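Local coordinates for DUF1904 domain-containing protein (Sebaldella termitidis, PDB 4M1A) that is of unknown function but forms a trimer and belongs to a family grouped with the MIF-like proteins, at residues Met1-Val6 and Trp35-Tyr40. Numbering follows the deposited sequence.
Sequences MPHIRV and WFTFEY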
# COMPACT_ATOMS: atom_id res chain seq x y z
N MSE A 1 9.94 8.83 -9.92
CA MSE A 1 10.01 7.61 -9.09
C MSE A 1 11.47 7.62 -8.63
O MSE A 1 12.13 8.56 -9.04
CB MSE A 1 9.53 6.55 -10.08
CG MSE A 1 10.68 5.63 -10.29
SE MSE A 1 11.50 5.50 -12.06
CE MSE A 1 12.74 7.03 -12.16
N PRO A 2 12.03 6.59 -7.84
CA PRO A 2 11.43 5.41 -7.20
C PRO A 2 11.11 5.60 -5.72
O PRO A 2 11.75 6.36 -5.02
CB PRO A 2 12.50 4.31 -7.36
CG PRO A 2 13.27 4.79 -8.57
CD PRO A 2 13.36 6.25 -8.36
N HIS A 3 10.13 4.85 -5.29
CA HIS A 3 9.63 4.91 -3.91
C HIS A 3 9.76 3.58 -3.23
O HIS A 3 9.15 2.60 -3.66
CB HIS A 3 8.17 5.38 -3.89
CG HIS A 3 7.96 6.63 -4.64
ND1 HIS A 3 8.41 7.86 -4.19
CD2 HIS A 3 7.42 6.84 -5.86
CE1 HIS A 3 8.14 8.77 -5.11
NE2 HIS A 3 7.53 8.18 -6.12
N ILE A 4 10.60 3.52 -2.19
CA ILE A 4 10.91 2.25 -1.54
C ILE A 4 10.16 2.29 -0.20
O ILE A 4 10.29 3.31 0.56
CB ILE A 4 12.42 2.14 -1.21
CG1 ILE A 4 13.36 2.15 -2.44
CG2 ILE A 4 12.74 0.88 -0.47
CD1 ILE A 4 12.86 2.21 -3.77
N ARG A 5 9.43 1.22 0.14
CA ARG A 5 8.77 1.09 1.40
C ARG A 5 9.12 -0.15 2.10
O ARG A 5 9.10 -1.22 1.50
CB ARG A 5 7.24 1.08 1.21
CG ARG A 5 6.79 2.32 0.51
CD ARG A 5 5.34 2.17 0.12
NE ARG A 5 4.91 3.39 -0.57
CZ ARG A 5 3.74 3.53 -1.21
NH1 ARG A 5 2.85 2.54 -1.24
NH2 ARG A 5 3.49 4.70 -1.75
N VAL A 6 9.40 -0.03 3.39
CA VAL A 6 9.83 -1.16 4.18
C VAL A 6 8.87 -1.37 5.34
O VAL A 6 8.59 -0.44 6.11
CB VAL A 6 11.29 -0.98 4.74
CG1 VAL A 6 11.70 -2.23 5.46
CG2 VAL A 6 12.32 -0.72 3.64
N TRP A 35 15.98 11.11 -6.91
CA TRP A 35 14.66 10.63 -7.31
C TRP A 35 14.13 9.51 -6.37
O TRP A 35 13.03 9.03 -6.58
CB TRP A 35 14.71 10.11 -8.68
CG TRP A 35 14.83 11.14 -9.71
CD1 TRP A 35 15.10 12.47 -9.55
CD2 TRP A 35 14.71 10.90 -11.12
NE1 TRP A 35 15.16 13.08 -10.81
CE2 TRP A 35 14.94 12.14 -11.77
CE3 TRP A 35 14.45 9.76 -11.88
CZ2 TRP A 35 14.92 12.26 -13.17
CZ3 TRP A 35 14.42 9.89 -13.28
CH2 TRP A 35 14.66 11.14 -13.90
N PHE A 36 14.90 9.10 -5.38
CA PHE A 36 14.49 8.01 -4.49
C PHE A 36 13.89 8.54 -3.24
O PHE A 36 14.45 9.50 -2.64
CB PHE A 36 15.71 7.06 -4.17
CG PHE A 36 16.14 6.26 -5.33
CD1 PHE A 36 16.99 6.82 -6.33
CD2 PHE A 36 15.66 5.00 -5.53
CE1 PHE A 36 17.35 6.05 -7.44
CE2 PHE A 36 16.00 4.27 -6.64
CZ PHE A 36 16.87 4.80 -7.60
N THR A 37 12.76 7.93 -2.76
CA THR A 37 12.27 8.13 -1.42
C THR A 37 12.25 6.76 -0.71
O THR A 37 12.19 5.69 -1.35
CB THR A 37 10.82 8.75 -1.40
OG1 THR A 37 9.93 7.80 -1.96
CG2 THR A 37 10.72 10.04 -2.16
N PHE A 38 12.34 6.81 0.61
CA PHE A 38 12.36 5.63 1.47
C PHE A 38 11.43 5.87 2.63
O PHE A 38 11.51 6.96 3.30
CB PHE A 38 13.76 5.38 2.00
CG PHE A 38 14.80 5.33 0.94
CD1 PHE A 38 15.11 4.13 0.29
CD2 PHE A 38 15.46 6.49 0.56
CE1 PHE A 38 16.07 4.10 -0.73
CE2 PHE A 38 16.42 6.45 -0.42
CZ PHE A 38 16.70 5.25 -1.08
N GLU A 39 10.63 4.86 2.93
CA GLU A 39 9.73 4.92 4.10
C GLU A 39 9.79 3.69 4.93
O GLU A 39 9.85 2.56 4.42
CB GLU A 39 8.30 4.99 3.62
CG GLU A 39 7.98 6.19 2.89
CD GLU A 39 6.62 6.04 2.20
OE1 GLU A 39 5.59 6.07 2.95
OE2 GLU A 39 6.60 5.92 0.93
N TYR A 40 9.69 3.88 6.23
CA TYR A 40 9.23 2.88 7.16
C TYR A 40 7.68 2.95 7.16
O TYR A 40 7.13 4.05 7.30
CB TYR A 40 9.75 3.23 8.57
CG TYR A 40 9.05 2.54 9.70
CD1 TYR A 40 9.45 1.31 10.13
CD2 TYR A 40 7.98 3.14 10.38
CE1 TYR A 40 8.81 0.68 11.17
CE2 TYR A 40 7.33 2.48 11.44
CZ TYR A 40 7.79 1.31 11.87
OH TYR A 40 7.19 0.64 12.93
O HOH W 1 8.94 5.82 -0.35
O HOH W 2 5.76 6.62 -1.43
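Pro2 presents its CB-CG-CD edge to one face of the Phe36 ring, at a slant: Pro2 CD sits 3.7 Å from the ring centroid and 11° off the normal, a CH-pi contact, while Pro2 CG comes within 3.4 Å of Phe36 CE2. An alanine in place of Phe36 would probably leave CG and CD of Pro2 without their aromatic partner and open a gap beside Leu25. Ile4 and Phe38 run side by side, Ile4 CB 3.7 Å from Phe38 CD1; Phe38 packs on helix 21-29, while Ile4 meets Ile58 of the neighbouring strand 56-62.

On the other, polar face, His3 ND1 donates to Thr37 OG1 at 2.7 Å, in the ring plane; Thr37 holds this hydroxyl between backbone N and carbonyl carbon, where it also donates to a water. That water donates in turn to Glu39 OE2 and Ile4 O. Arg5 NE makes only a weak, long salt bridge to Glu39 OE2 (3.4 Å), the guanidinium and carboxylate planes 75° apart, and a second water joins OE2 to Arg5 NH2. Their stronger partners, Glu59 for Arg5 and Thr43 for Glu39, belong to the second subunit.

Backbone bonds such as Ile4 N to Thr37 O (2.8 Å) and a 16° axis angle define parallel neighbours. With two helices between them in sequence, the strands form a beta-alpha-beta crossover, consistent with the MIF-like fold, whose sheet here continues into the second subunit.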